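Local coordinates for protein putative NADH dehydrogenase/NAD(P)H nitroreductase (Bacteroides thetaiotaomicron VPI-5482, PDB 3KWK) that binds flavin mononucleotide and probably acts as an FMN-dependent oxidoreductase of the nitroreductase family, at residues R23-G29 and M77-R82; K34-M38 and A111-L117. Numbering follows the deposited sequence.

In the fold
Both contacts belong to the FMN-dependent nitroreductase fold and interlock along the chain, since their segments alternate: 23-29, 34-38, 77-82, 111-117. Their centres are 15 Å apart and their nearest atoms about 6 Å, so they do not touch. Interaction 1 reaches the flavin directly: R23 NE lies 2.8 Å from FMN O2, and R23 and M77 both line the pocket. Interaction 2 stands further back, joining helices 32-43 and 97-114 beside the second subunit, with the side chain of A112 about 11 Å from FMN and about 7 Å from that of the FMN-binding R19. Y154 meets both, through K28 of interaction 1 and K34 of interaction 2.

Interaction 1: R23-G29 and M77-R82; sequences RTYLNKG and MLTQAR. With FMN (flavin mononucleotide), chain B.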
loop_
_atom_site.group_PDB
_atom_site.type_symbol
_atom_site.label_atom_id
_atom_site.label_comp_id
_atom_site.label_asym_id
_atom_site.label_seq_id
_atom_site.Cartn_x
_atom_site.Cartn_y
_atom_site.Cartn_z
ATOM N N ARG A 23 8.481 16.961 0.091
ATOM C CA ARG A 23 8.390 17.621 -1.187
ATOM C C ARG A 23 9.483 18.631 -1.498
ATOM O O ARG A 23 9.426 19.358 -2.511
ATOM C CB ARG A 23 7.043 18.353 -1.280
ATOM C CG ARG A 23 5.844 17.441 -1.033
ATOM C CD ARG A 23 4.528 18.155 -1.283
ATOM N NE ARG A 23 3.402 17.223 -1.250
ATOM C CZ ARG A 23 2.784 16.815 -0.142
ATOM N NH1 ARG A 23 3.111 17.221 1.081
ATOM N NH2 ARG A 23 1.810 15.951 -0.247
ATOM N N THR A 24 10.497 18.665 -0.647
ATOM C CA THR A 24 11.704 19.459 -0.888
ATOM C C THR A 24 12.910 18.647 -0.453
ATOM O O THR A 24 12.864 17.905 0.531
ATOM C CB THR A 24 11.691 20.792 -0.156
ATOM O OG1 THR A 24 11.554 20.557 1.245
ATOM C CG2 THR A 24 10.573 21.768 -0.673
ATOM N N TYR A 25 13.991 18.754 -1.223
ATOM C CA TYR A 25 15.169 17.909 -1.098
ATOM C C TYR A 25 16.447 18.718 -1.135
ATOM O O TYR A 25 16.563 19.728 -1.842
ATOM C CB TYR A 25 15.225 16.823 -2.191
ATOM C CG TYR A 25 13.877 16.227 -2.449
ATOM C CD1 TYR A 25 13.285 15.349 -1.539
ATOM C CD2 TYR A 25 13.154 16.574 -3.607
ATOM C CE1 TYR A 25 12.010 14.839 -1.753
ATOM C CE2 TYR A 25 11.895 16.103 -3.797
ATOM C CZ TYR A 25 11.298 15.254 -2.887
ATOM O OH TYR A 25 9.995 14.807 -3.139
ATOM N N LEU A 26 17.441 18.240 -0.394
ATOM C CA LEU A 26 18.762 18.802 -0.508
ATOM C C LEU A 26 19.324 18.483 -1.884
ATOM O O LEU A 26 18.938 17.495 -2.523
ATOM C CB LEU A 26 19.679 18.180 0.529
ATOM C CG LEU A 26 19.334 18.404 1.994
ATOM C CD1 LEU A 26 20.304 17.614 2.925
ATOM C CD2 LEU A 26 19.443 19.878 2.301
ATOM N N ASN A 27 20.256 19.320 -2.323
ATOM C CA ASN A 27 20.907 19.135 -3.596
ATOM C C ASN A 27 22.079 18.178 -3.410
ATOM O O ASN A 27 23.242 18.598 -3.320
ATOM C CB ASN A 27 21.404 20.481 -4.118
ATOM C CG ASN A 27 22.050 20.369 -5.481
ATOM O OD1 ASN A 27 21.822 19.408 -6.209
ATOM N ND2 ASN A 27 22.887 21.359 -5.823
ATOM N N LYS A 28 21.760 16.899 -3.301
ATOM C CA LYS A 28 22.759 15.875 -3.093
ATOM C C LYS A 28 22.240 14.552 -3.528
ATOM O O LYS A 28 21.044 14.302 -3.476
ATOM C CB LYS A 28 23.253 15.826 -1.668
ATOM C CG LYS A 28 22.258 15.508 -0.696
ATOM C CD LYS A 28 22.902 15.333 0.716
ATOM C CE LYS A 28 24.047 14.331 0.705
ATOM N NZ LYS A 28 24.364 13.774 2.057
ATOM N N GLY A 29 23.122 13.699 -4.028
ATOM C CA GLY A 29 22.687 12.462 -4.535
ATOM C C GLY A 29 22.276 11.471 -3.474
ATOM O O GLY A 29 22.575 11.636 -2.287
HETATM N N MSE A 77 7.991 19.544 -7.548
HETATM C CA MSE A 77 9.217 19.236 -6.831
HETATM C C MSE A 77 10.178 18.324 -7.575
HETATM O O MSE A 77 11.322 18.114 -7.164
HETATM C CB MSE A 77 8.915 18.664 -5.439
HETATM C CG MSE A 77 8.484 17.192 -5.323
HETATM SE SE MSE A 77 6.780 16.787 -6.174
HETATM C CE MSE A 77 5.606 17.490 -4.812
ATOM N N LEU A 78 9.729 17.731 -8.680
ATOM C CA LEU A 78 10.679 17.028 -9.553
ATOM C C LEU A 78 11.888 17.885 -9.988
ATOM O O LEU A 78 12.919 17.328 -10.285
ATOM C CB LEU A 78 9.971 16.522 -10.801
ATOM C CG LEU A 78 9.091 15.274 -10.610
ATOM C CD1 LEU A 78 8.189 15.061 -11.833
ATOM C CD2 LEU A 78 9.989 14.038 -10.393
ATOM N N THR A 79 11.762 19.210 -10.054
ATOM C CA THR A 79 12.866 20.051 -10.481
ATOM C C THR A 79 13.949 20.088 -9.396
ATOM O O THR A 79 15.108 20.414 -9.679
ATOM C CB THR A 79 12.424 21.483 -10.848
ATOM O OG1 THR A 79 11.874 22.133 -9.690
ATOM C CG2 THR A 79 11.440 21.475 -12.027
ATOM N N GLN A 80 13.619 19.709 -8.166
ATOM C CA GLN A 80 14.662 19.690 -7.128
ATOM C C GLN A 80 15.052 18.297 -6.682
ATOM O O GLN A 80 15.884 18.116 -5.788
ATOM C CB GLN A 80 14.306 20.611 -5.952
ATOM C CG GLN A 80 13.051 20.342 -5.260
ATOM C CD GLN A 80 12.869 21.310 -4.112
ATOM O OE1 GLN A 80 13.381 21.068 -3.052
ATOM N NE2 GLN A 80 12.127 22.402 -4.328
ATOM N N ALA A 81 14.467 17.284 -7.318
ATOM C CA ALA A 81 14.806 15.901 -7.070
ATOM C C ALA A 81 15.900 15.466 -8.053
ATOM O O ALA A 81 15.869 15.838 -9.242
ATOM C CB ALA A 81 13.506 14.990 -7.257
ATOM N N ARG A 82 16.864 14.683 -7.585
ATOM C CA ARG A 82 17.859 14.054 -8.473
ATOM C C ARG A 82 17.294 12.828 -9.195
ATOM O O ARG A 82 17.808 12.438 -10.213
ATOM C CB ARG A 82 19.075 13.547 -7.678
ATOM C CG ARG A 82 19.950 14.550 -7.061
ATOM C CD ARG A 82 20.823 15.237 -8.093
ATOM N NE ARG A 82 21.593 16.226 -7.397
ATOM C CZ ARG A 82 22.838 16.037 -6.981
ATOM N NH1 ARG A 82 23.450 14.887 -7.238
ATOM N NH2 ARG A 82 23.450 17.012 -6.341
HETATM N N1 FMN B . 1.155 14.697 -3.073
HETATM C C2 FMN B . 1.572 15.589 -4.018
HETATM O O2 FMN B . 2.373 16.483 -3.693
HETATM N N3 FMN B . 1.101 15.508 -5.319
HETATM C C4 FMN B . 0.197 14.549 -5.723
HETATM O O4 FMN B . -0.198 14.506 -6.929
HETATM C C4A FMN B . -0.229 13.641 -4.750
HETATM N N5 FMN B . -1.156 12.658 -5.071
HETATM C C5A FMN B . -1.431 11.654 -4.182
HETATM C C6 FMN B . -2.245 10.589 -4.595
HETATM C C7 FMN B . -2.480 9.547 -3.710
HETATM C C7M FMN B . -3.355 8.345 -4.106
HETATM C C8 FMN B . -1.940 9.541 -2.438
HETATM C C8M FMN B . -2.232 8.374 -1.529
HETATM C C9 FMN B . -1.153 10.604 -2.030
HETATM C C9A FMN B . -0.888 11.671 -2.902
HETATM N N10 FMN B . -0.120 12.771 -2.509
HETATM C C10 FMN B . 0.254 13.700 -3.437
HETATM C "C1'" FMN B . 0.439 12.828 -1.136
HETATM C "C2'" FMN B . -0.628 13.258 -0.133
HETATM O "O2'" FMN B . -0.940 14.647 -0.277
HETATM C "C3'" FMN B . -0.215 12.910 1.312
HETATM O "O3'" FMN B . -0.117 11.495 1.473
HETATM C "C4'" FMN B . -1.232 13.439 2.363
HETATM O "O4'" FMN B . -1.198 14.874 2.364
HETATM C "C5'" FMN B . -0.974 12.899 3.772
HETATM O "O5'" FMN B . 0.331 13.345 4.129
HETATM P P FMN B . 1.501 12.286 4.538
HETATM O O1P FMN B . 1.829 11.437 3.295
HETATM O O2P FMN B . 2.628 13.271 4.916
HETATM O O3P FMN B . 1.037 11.422 5.693
HETATM O O HOH W 1 17.697 20.106 -4.452
HETATM O O HOH W 2 18.005 16.925 -5.100
HETATM O O HOH W 3 25.710 14.460 -5.185
#
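In this nitroreductase fold, two loops meet beside the pyrimidine end of the flavin: 23-29, which precedes helix 32-43, and 77-82, which leaves a 3-10 turn at 77-79 and runs as a loop into strand 83-90. The contact buries 488 Å², and R82, Q80 and Y25 contribute most. Q80 points toward the facing loop, and its OE1 accepts a hydrogen bond from Y25 N (3.0 Å, 160°). The main-chain O of Q80 is bridged to Y25 O by water 1, which lies 3.0 Å from Q80 O and 2.9 Å from Y25 O. The Y25 side chain is buried; its CE2 packs on A81 CB (4.0 Å) and M77 CG (3.9 Å), and P151 and V120 extend this apolar patch. M77, a selenomethionine, also approaches FMN, its CE being 3.6 Å from FMN O2. R23 runs on to the isoalloxazine, where NE donates to FMN O2 (2.8 Å) and NH2 to FMN N1 (3.2 Å), a two-point recognition of the ring edge. At the exposed end, N27 centres an inverse gamma turn, and the R82 guanidinium lies with one face under the K28 and G29 amides while its NH2 donates to N27 OD1 at 2.9 Å and 167°.

Interaction 2: K34-M38 and A111-L117; sequences KIDLM and AAESMGL
Two helices of the nitroreductase fold pack here, with a Schellman motif closing one of them. Residues 34-38 are regular α-helix within helix 32-43, with M38 N bonded to K34 O at 2.9 Å. Residues from A111 continue helix 97-114 toward its C-terminal end, where M115 has phi/psi -112/23 and G116, at 75/14, is the C-prime residue of the Schellman motif; the closing bonds are L117 N to A112 O (3.0 Å) and G116 N to E113 O (3.2 Å). The positive phi favours glycine. In register, M38 CA faces A111 CA at 5.4 Å, a close approach beside the small alanine, and K34 CA faces M115 CA at 7.1 Å.

The apolar packing centres on M115, a selenomethionine like M38. M115 (chi m, t, m) points at helix 32-43, placing its CE 3.6 Å from M38 CG and its SE 4.0 Å from L37 CD1. M38 (m, t, p) reaches along the other helix: CG is 4.1 Å from A111 CB, CE 3.9 Å from A112 CB and SE 3.9 Å from L117 CD1. F152 of strand 144-153 touches M38, while L13 and N10 of the second subunit pack on A111 and M115, so the contact also borders the dimer interface.

Polar contacts lie at the helix end. S114 OG donates to A111 O (2.7 Å) and meets N10 of the second subunit. K34 extends (m, t, t, t), its CG passing 3.8 Å from M115 SE; beyond that its ammonium, also bonded to Y154 OH, donates from NZ to M115 O at 2.7 Å.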
loop_
_atom_site.group_PDB
_atom_site.type_symbol
_atom_site.label_atom_id
_atom_site.label_comp_id
_atom_site.label_asym_id
_atom_site.label_seq_id
_atom_site.Cartn_x
_atom_site.Cartn_y
_atom_site.Cartn_z
ATOM N N LYS A 34 20.701 2.430 -1.616
ATOM C CA LYS A 34 19.381 2.843 -1.102
ATOM C C LYS A 34 18.304 2.716 -2.188
ATOM O O LYS A 34 17.170 2.257 -1.943
ATOM C CB LYS A 34 19.436 4.239 -0.494
ATOM C CG LYS A 34 20.259 4.266 0.802
ATOM C CD LYS A 34 20.226 5.610 1.501
ATOM C CE LYS A 34 21.026 5.572 2.776
ATOM N NZ LYS A 34 20.765 6.788 3.651
ATOM N N ILE A 35 18.618 3.184 -3.397
ATOM C CA ILE A 35 17.675 3.067 -4.496
ATOM C C ILE A 35 17.333 1.598 -4.770
ATOM O O ILE A 35 16.164 1.252 -4.960
ATOM C CB ILE A 35 18.199 3.764 -5.785
ATOM C CG1 ILE A 35 18.400 5.253 -5.505
ATOM C CG2 ILE A 35 17.179 3.634 -6.910
ATOM C CD1 ILE A 35 19.117 6.059 -6.603
ATOM N N ASP A 36 18.367 0.754 -4.773
ATOM C CA ASP A 36 18.166 -0.689 -4.999
ATOM C C ASP A 36 17.239 -1.318 -3.961
ATOM O O ASP A 36 16.334 -2.070 -4.303
ATOM C CB ASP A 36 19.504 -1.423 -5.041
ATOM C CG ASP A 36 20.448 -0.981 -6.206
ATOM O OD1 ASP A 36 19.958 -0.432 -7.207
ATOM O OD2 ASP A 36 21.718 -1.201 -6.102
ATOM N N LEU A 37 17.428 -0.931 -2.696
ATOM C CA LEU A 37 16.591 -1.431 -1.610
ATOM C C LEU A 37 15.153 -0.919 -1.687
ATOM O O LEU A 37 14.213 -1.635 -1.350
ATOM C CB LEU A 37 17.249 -1.131 -0.256
ATOM C CG LEU A 37 18.405 -2.064 0.117
ATOM C CD1 LEU A 37 19.281 -1.448 1.249
ATOM C CD2 LEU A 37 17.879 -3.442 0.531
HETATM N N MSE A 38 14.971 0.323 -2.114
HETATM C CA MSE A 38 13.597 0.846 -2.335
HETATM C C MSE A 38 12.885 -0.023 -3.386
HETATM O O MSE A 38 11.718 -0.350 -3.225
HETATM C CB MSE A 38 13.648 2.318 -2.771
HETATM C CG MSE A 38 14.043 3.203 -1.670
HETATM SE SE MSE A 38 14.441 5.058 -2.308
HETATM C CE MSE A 38 12.722 5.361 -2.754
ATOM N N ALA A 111 10.303 2.315 2.756
ATOM C CA ALA A 111 11.713 2.062 2.579
ATOM C C ALA A 111 12.519 3.359 2.595
ATOM O O ALA A 111 13.538 3.472 3.296
ATOM C CB ALA A 111 11.944 1.258 1.229
ATOM N N ALA A 112 12.056 4.348 1.832
ATOM C CA ALA A 112 12.683 5.668 1.800
ATOM C C ALA A 112 12.813 6.255 3.219
ATOM O O ALA A 112 13.901 6.642 3.639
ATOM C CB ALA A 112 11.909 6.609 0.848
ATOM N N GLU A 113 11.705 6.269 3.943
ATOM C CA GLU A 113 11.698 6.803 5.289
ATOM C C GLU A 113 12.726 6.101 6.187
ATOM O O GLU A 113 13.442 6.743 6.981
ATOM C CB GLU A 113 10.322 6.694 5.892
ATOM C CG GLU A 113 10.181 7.261 7.322
ATOM C CD GLU A 113 10.279 8.775 7.388
ATOM O OE1 GLU A 113 9.621 9.421 6.589
ATOM O OE2 GLU A 113 11.008 9.262 8.242
ATOM N N SER A 114 12.800 4.780 6.062
ATOM C CA SER A 114 13.668 3.973 6.941
ATOM C C SER A 114 15.169 4.188 6.739
ATOM O O SER A 114 15.951 3.837 7.577
ATOM C CB SER A 114 13.391 2.454 6.763
ATOM O OG SER A 114 13.913 1.932 5.533
HETATM N N MSE A 115 15.535 4.766 5.593
HETATM C CA MSE A 115 16.924 5.008 5.193
HETATM C C MSE A 115 17.239 6.511 5.167
HETATM O O MSE A 115 18.186 6.956 4.546
HETATM C CB MSE A 115 17.200 4.372 3.824
HETATM C CG MSE A 115 17.073 2.816 3.896
HETATM SE SE MSE A 115 17.561 1.963 2.267
HETATM C CE MSE A 115 15.986 2.311 1.286
ATOM N N GLY A 116 16.454 7.285 5.913
ATOM C CA GLY A 116 16.744 8.686 6.084
ATOM C C GLY A 116 16.424 9.563 4.885
ATOM O O GLY A 116 16.849 10.714 4.825
ATOM N N LEU A 117 15.664 9.019 3.947
ATOM C CA LEU A 117 15.243 9.735 2.763
ATOM C C LEU A 117 13.836 10.272 2.943
ATOM O O LEU A 117 13.123 9.951 3.907
ATOM C CB LEU A 117 15.323 8.797 1.526
ATOM C CG LEU A 117 16.746 8.295 1.200
ATOM C CD1 LEU A 117 16.659 7.146 0.161
ATOM C CD2 LEU A 117 17.676 9.430 0.730
#